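PDB 3NHI: D7 protein from Anopheles stephensi, which binds and sequesters mediators of the host response, among them cysteinyl leukotrienes, and binds stable thromboxane A2 analogues, so modulating blood feeding by the female mosquito. Local coordinates for residues A[188-193]-A[236-241]; A[260-265]-A[290-295]. One frame throughout, in Å; residues are numbered along the deposited sequence.

Contact 1 (A[188-193]-A[236-241]); sequences DAIDCI and SEAYDY
A single water joins D191 to A238 across the contact: it donates to D191 OD2 at 2.7 Å and accepts from A238 N at 2.9 Å. That amide belongs to the first turn of helix 238-246, so the water links the carboxylate to the helix start, whose dipole would probably favour the negative charge. D191 CG lies anti to the backbone N (chi1 -179°), which brings OD2 beside the A238 methyl and within reach of the water. E237, at the N-cap position, is tied into the same turn by its own N, which bonds D240 OD2 at 3.0 Å. Beside the water the methyl of A238 presses on the other backbone, CB standing 3.5 Å from D191 CA, and its small size suits the close spacing of D191 CA and A238 CA, 5.0 Å. I190 adds the apolar part: CG2 packs on A238 CB and the Y239 amide, while CG1 meets the ring edge of Y239 at CD1, 4.2 Å away. Y239 OH bonds G182 N. In this PBP/GOBP-family region, helix 184-196 meets the start of helix 238-246 and also touches helix 155-163, to which the C192-C159 disulfide fastens it, with M200 of strand 200-201 touching A238.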
loop_
_atom_site.group_PDB
_atom_site.type_symbol
_atom_site.label_atom_id
_atom_site.label_comp_id
_atom_site.label_asym_id
_atom_site.label_seq_id
_atom_site.Cartn_x
_atom_site.Cartn_y
_atom_site.Cartn_z
ATOM N N ASP A 188 -12.402 -6.629 15.115
ATOM C CA ASP A 188 -12.189 -7.131 13.768
ATOM C C ASP A 188 -11.956 -5.995 12.772
ATOM O O ASP A 188 -10.998 -6.036 11.982
ATOM C CB ASP A 188 -13.355 -8.001 13.307
ATOM C CG ASP A 188 -13.107 -8.591 11.943
ATOM O OD1 ASP A 188 -12.285 -9.534 11.844
ATOM O OD2 ASP A 188 -13.691 -8.099 10.961
ATOM N N ALA A 189 -12.829 -4.986 12.800
ATOM C CA ALA A 189 -12.678 -3.840 11.919
ATOM C C ALA A 189 -11.297 -3.205 12.071
ATOM O O ALA A 189 -10.630 -2.914 11.069
ATOM C CB ALA A 189 -13.773 -2.811 12.176
ATOM N N ILE A 190 -10.869 -3.012 13.316
ATOM C CA ILE A 190 -9.595 -2.354 13.577
ATOM C C ILE A 190 -8.397 -3.203 13.116
ATOM O O ILE A 190 -7.417 -2.655 12.595
ATOM C CB ILE A 190 -9.488 -1.893 15.061
ATOM C CG1 ILE A 190 -10.518 -0.789 15.367
ATOM C CG2 ILE A 190 -8.085 -1.382 15.385
ATOM C CD1 ILE A 190 -10.414 0.499 14.503
ATOM N N ASP A 191 -8.480 -4.523 13.279
ATOM C CA ASP A 191 -7.435 -5.393 12.750
ATOM C C ASP A 191 -7.341 -5.263 11.226
ATOM O O ASP A 191 -6.244 -5.113 10.660
ATOM C CB ASP A 191 -7.664 -6.850 13.157
ATOM C CG ASP A 191 -6.588 -7.759 12.635
ATOM O OD1 ASP A 191 -6.889 -8.559 11.730
ATOM O OD2 ASP A 191 -5.437 -7.661 13.103
ATOM N N CYS A 192 -8.496 -5.280 10.571
ATOM C CA CYS A 192 -8.567 -5.174 9.123
ATOM C C CYS A 192 -7.992 -3.819 8.676
ATOM O O CYS A 192 -7.260 -3.729 7.679
ATOM C CB CYS A 192 -10.026 -5.375 8.698
ATOM S SG CYS A 192 -10.406 -5.089 6.962
ATOM N N ILE A 193 -8.309 -2.762 9.413
ATOM C CA ILE A 193 -7.813 -1.440 9.064
ATOM C C ILE A 193 -6.311 -1.325 9.285
ATOM O O ILE A 193 -5.588 -0.821 8.426
ATOM C CB ILE A 193 -8.574 -0.346 9.833
ATOM C CG1 ILE A 193 -10.033 -0.302 9.373
ATOM C CG2 ILE A 193 -7.925 1.015 9.623
ATOM C CD1 ILE A 193 -10.968 0.426 10.338
ATOM N N SER A 236 -0.964 -7.037 22.060
ATOM C CA SER A 236 -0.297 -6.974 20.774
ATOM C C SER A 236 -1.275 -7.091 19.609
ATOM O O SER A 236 -0.858 -7.281 18.467
ATOM C CB SER A 236 0.791 -8.049 20.687
ATOM O OG SER A 236 0.217 -9.340 20.721
ATOM N N GLU A 237 -2.570 -6.954 19.896
ATOM C CA GLU A 237 -3.578 -6.925 18.836
ATOM C C GLU A 237 -3.748 -5.507 18.323
ATOM O O GLU A 237 -3.529 -4.540 19.065
ATOM C CB GLU A 237 -4.919 -7.462 19.336
ATOM C CG GLU A 237 -4.834 -8.912 19.789
ATOM C CD GLU A 237 -6.137 -9.488 20.308
ATOM O OE1 GLU A 237 -7.175 -8.787 20.304
ATOM O OE2 GLU A 237 -6.112 -10.666 20.732
ATOM N N ALA A 238 -4.141 -5.379 17.054
ATOM C CA ALA A 238 -4.439 -4.072 16.480
ATOM C C ALA A 238 -5.323 -3.231 17.400
ATOM O O ALA A 238 -5.018 -2.069 17.664
ATOM C CB ALA A 238 -5.090 -4.228 15.118
ATOM N N TYR A 239 -6.409 -3.828 17.897
ATOM C CA TYR A 239 -7.325 -3.119 18.788
ATOM C C TYR A 239 -6.649 -2.586 20.042
ATOM O O TYR A 239 -6.963 -1.479 20.484
ATOM C CB TYR A 239 -8.531 -3.987 19.156
ATOM C CG TYR A 239 -9.554 -3.221 19.956
ATOM C CD1 TYR A 239 -10.331 -2.225 19.350
ATOM C CD2 TYR A 239 -9.714 -3.450 21.318
ATOM C CE1 TYR A 239 -11.269 -1.500 20.075
ATOM C CE2 TYR A 239 -10.650 -2.739 22.050
ATOM C CZ TYR A 239 -11.419 -1.758 21.424
ATOM O OH TYR A 239 -12.335 -1.036 22.150
ATOM N N ASP A 240 -5.703 -3.349 20.589
ATOM C CA ASP A 240 -4.955 -2.890 21.765
ATOM C C ASP A 240 -4.189 -1.605 21.491
ATOM O O ASP A 240 -4.263 -0.654 22.280
ATOM C CB ASP A 240 -4.018 -3.976 22.282
ATOM C CG ASP A 240 -4.751 -5.248 22.652
ATOM O OD1 ASP A 240 -5.831 -5.159 23.278
ATOM O OD2 ASP A 240 -4.239 -6.333 22.325
ATOM N N TYR A 241 -3.480 -1.557 20.360
ATOM C CA TYR A 241 -2.722 -0.359 19.988
ATOM C C TYR A 241 -3.630 0.829 19.714
ATOM O O TYR A 241 -3.345 1.944 20.127
ATOM C CB TYR A 241 -1.813 -0.633 18.786
ATOM C CG TYR A 241 -0.757 -1.674 19.068
ATOM C CD1 TYR A 241 -0.751 -2.880 18.376
ATOM C CD2 TYR A 241 0.203 -1.466 20.051
ATOM C CE1 TYR A 241 0.199 -3.855 18.649
ATOM C CE2 TYR A 241 1.171 -2.425 20.320
ATOM C CZ TYR A 241 1.167 -3.615 19.609
ATOM O OH TYR A 241 2.107 -4.589 19.877
HETATM O O HOH W 1 -4.457 -7.819 15.580
#

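Contact 2 (A[260-265]-A[290-295]); sequences FHELRS and LNTTVH
E262 OE2 takes two bonds from T293, one from the backbone N at 2.8 Å (N-H...O angle 160°) and one from the hydroxyl OG1, also at 2.8 Å. Both donors meet the oxygen on its syn side, about 20° out of the carboxylate plane. The acceptor lies on helix 251-266, and the donors in the irregular C-terminal tail that follows helix 280-288, where T292 OG1 accepts from V294 N in an ST turn. E262 reaches across as a fully extended chain, with CG anti to the backbone N, and ends against the loop. S154 OG adds a further bond to OE2, and R176 forms a salt bridge with OE1 while its NE bonds T293 OG1. The buried carboxylate is therefore held at both oxygens, and the arginine and the donors around it would probably favour its ionised form. T293 OG1, bonded to both E262 and R176 NE, joins the two charged groups. On the T292 side, T292 CB rests 3.4 Å from E262 OE2, and the T292 hydroxyl also bonds M287 O, tying the turn back to helix 280-288. Farther out, packing takes over from polar contacts: the side chains of L263 and L290 cross at about a right angle, and M287 touches both E262 and L263. The two leucines meet through single methyls, L263 CD1 lying 3.9 Å from L290 CD1.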
loop_
_atom_site.group_PDB
_atom_site.type_symbol
_atom_site.label_atom_id
_atom_site.label_comp_id
_atom_site.label_asym_id
_atom_site.label_seq_id
_atom_site.Cartn_x
_atom_site.Cartn_y
_atom_site.Cartn_z
ATOM N N PHE A 260 -6.753 11.182 8.205
ATOM C CA PHE A 260 -6.042 11.517 6.961
ATOM C C PHE A 260 -5.675 10.238 6.214
ATOM O O PHE A 260 -5.822 10.170 4.990
ATOM C CB PHE A 260 -4.808 12.377 7.248
ATOM C CG PHE A 260 -4.116 12.901 6.012
ATOM C CD1 PHE A 260 -4.843 13.358 4.912
ATOM C CD2 PHE A 260 -2.738 12.987 5.980
ATOM C CE1 PHE A 260 -4.195 13.878 3.782
ATOM C CE2 PHE A 260 -2.077 13.506 4.862
ATOM C CZ PHE A 260 -2.808 13.959 3.764
ATOM N N HIS A 261 -5.226 9.215 6.948
ATOM C CA HIS A 261 -4.939 7.950 6.284
ATOM C C HIS A 261 -6.213 7.291 5.749
ATOM O O HIS A 261 -6.171 6.654 4.690
ATOM C CB HIS A 261 -4.120 6.996 7.153
ATOM C CG HIS A 261 -3.293 6.022 6.362
ATOM N ND1 HIS A 261 -2.211 5.368 6.908
ATOM C CD2 HIS A 261 -3.365 5.613 5.070
ATOM C CE1 HIS A 261 -1.669 4.576 5.997
ATOM N NE2 HIS A 261 -2.347 4.707 4.872
ATOM N N GLU A 262 -7.350 7.469 6.420
ATOM C CA GLU A 262 -8.587 6.977 5.806
ATOM C C GLU A 262 -8.771 7.553 4.392
ATOM O O GLU A 262 -8.995 6.805 3.428
ATOM C CB GLU A 262 -9.840 7.235 6.646
ATOM C CG GLU A 262 -11.025 6.622 5.913
ATOM C CD GLU A 262 -12.363 6.709 6.605
ATOM O OE1 GLU A 262 -12.489 7.382 7.651
ATOM O OE2 GLU A 262 -13.312 6.104 6.063
ATOM N N LEU A 263 -8.642 8.873 4.274
ATOM C CA LEU A 263 -8.734 9.517 2.973
ATOM C C LEU A 263 -7.729 8.952 1.975
ATOM O O LEU A 263 -8.089 8.590 0.853
ATOM C CB LEU A 263 -8.543 11.030 3.117
ATOM C CG LEU A 263 -8.442 11.837 1.823
ATOM C CD1 LEU A 263 -9.660 11.628 0.899
ATOM C CD2 LEU A 263 -8.266 13.288 2.189
ATOM N N ARG A 264 -6.473 8.876 2.398
ATOM C CA ARG A 264 -5.408 8.383 1.537
ATOM C C ARG A 264 -5.625 6.924 1.141
ATOM O O ARG A 264 -5.228 6.511 0.048
ATOM C CB ARG A 264 -4.053 8.577 2.218
ATOM C CG ARG A 264 -3.679 10.048 2.314
ATOM C CD ARG A 264 -2.271 10.286 2.787
ATOM N NE ARG A 264 -2.088 9.966 4.194
ATOM C CZ ARG A 264 -1.424 8.909 4.672
ATOM N NH1 ARG A 264 -0.872 8.001 3.881
ATOM N NH2 ARG A 264 -1.328 8.754 5.975
ATOM N N SER A 265 -6.265 6.146 2.015
ATOM C CA SER A 265 -6.515 4.738 1.727
ATOM C C SER A 265 -7.647 4.563 0.726
ATOM O O SER A 265 -7.775 3.488 0.142
ATOM C CB SER A 265 -6.807 3.951 3.012
ATOM O OG SER A 265 -8.151 4.107 3.456
ATOM N N LEU A 290 -15.912 10.327 -1.625
ATOM C CA LEU A 290 -15.478 8.948 -1.824
ATOM C C LEU A 290 -16.297 7.990 -0.955
ATOM O O LEU A 290 -17.152 8.416 -0.179
ATOM C CB LEU A 290 -13.971 8.832 -1.524
ATOM C CG LEU A 290 -13.067 9.681 -2.431
ATOM C CD1 LEU A 290 -11.659 9.756 -1.862
ATOM C CD2 LEU A 290 -13.042 9.180 -3.881
ATOM N N ASN A 291 -16.033 6.694 -1.092
ATOM C CA ASN A 291 -16.716 5.679 -0.308
ATOM C C ASN A 291 -15.971 5.482 1.015
ATOM O O ASN A 291 -15.109 4.613 1.149
ATOM C CB ASN A 291 -16.838 4.381 -1.116
ATOM C CG ASN A 291 -17.556 3.269 -0.359
ATOM O OD1 ASN A 291 -18.165 3.488 0.683
ATOM N ND2 ASN A 291 -17.473 2.060 -0.895
ATOM N N THR A 292 -16.320 6.317 1.988
ATOM C CA THR A 292 -15.622 6.365 3.275
ATOM C C THR A 292 -16.614 6.282 4.434
ATOM O O THR A 292 -17.829 6.166 4.231
ATOM C CB THR A 292 -14.824 7.672 3.448
ATOM O OG1 THR A 292 -15.750 8.753 3.609
ATOM C CG2 THR A 292 -13.926 7.931 2.259
ATOM N N THR A 293 -16.089 6.363 5.654
ATOM C CA THR A 293 -16.905 6.271 6.859
ATOM C C THR A 293 -17.197 7.647 7.456
ATOM O O THR A 293 -17.582 7.755 8.615
ATOM C CB THR A 293 -16.247 5.367 7.929
ATOM O OG1 THR A 293 -14.975 5.904 8.307
ATOM C CG2 THR A 293 -16.078 3.943 7.422
ATOM N N VAL A 294 -17.044 8.686 6.642
ATOM C CA VAL A 294 -17.241 10.076 7.078
ATOM C C VAL A 294 -18.704 10.376 7.433
ATOM O O VAL A 294 -19.622 9.721 6.932
ATOM C CB VAL A 294 -16.701 11.071 6.000
ATOM C CG1 VAL A 294 -17.652 11.179 4.807
ATOM C CG2 VAL A 294 -16.412 12.452 6.605
ATOM N N HIS A 295 -18.892 11.361 8.310
ATOM C CA HIS A 295 -20.214 11.879 8.661
ATOM C C HIS A 295 -20.726 12.834 7.589
ATOM O O HIS A 295 -20.017 13.753 7.168
ATOM C CB HIS A 295 -20.169 12.619 9.999
ATOM C CG HIS A 295 -19.918 11.732 11.178
ATOM N ND1 HIS A 295 -18.682 11.190 11.453
ATOM C CD2 HIS A 295 -20.744 11.313 12.168
ATOM C CE1 HIS A 295 -18.758 10.469 12.556
ATOM N NE2 HIS A 295 -19.999 10.524 13.008
#

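In the fold
Both contacts lie in the C-terminal half of this all-helical chain, their centres 18 Å apart and their nearest atoms about 7 Å, without touching. They come in series: contact 1 joins helix 184-196 to helix 238-246, and contact 2 begins on the next helix, 251-266, which it joins to the tail after helix 280-288. Helix 155-163 is a common neighbour, meeting A189 and I193 of the first contact and E262 and T293 of the second. Neither lines the lipid pocket, although the side chain of L290 lies about 8 Å from that of K151, which binds leukotriene C4 and thromboxane A2. Together they hold helices distant in sequence, and the chain end, in the C-terminal half.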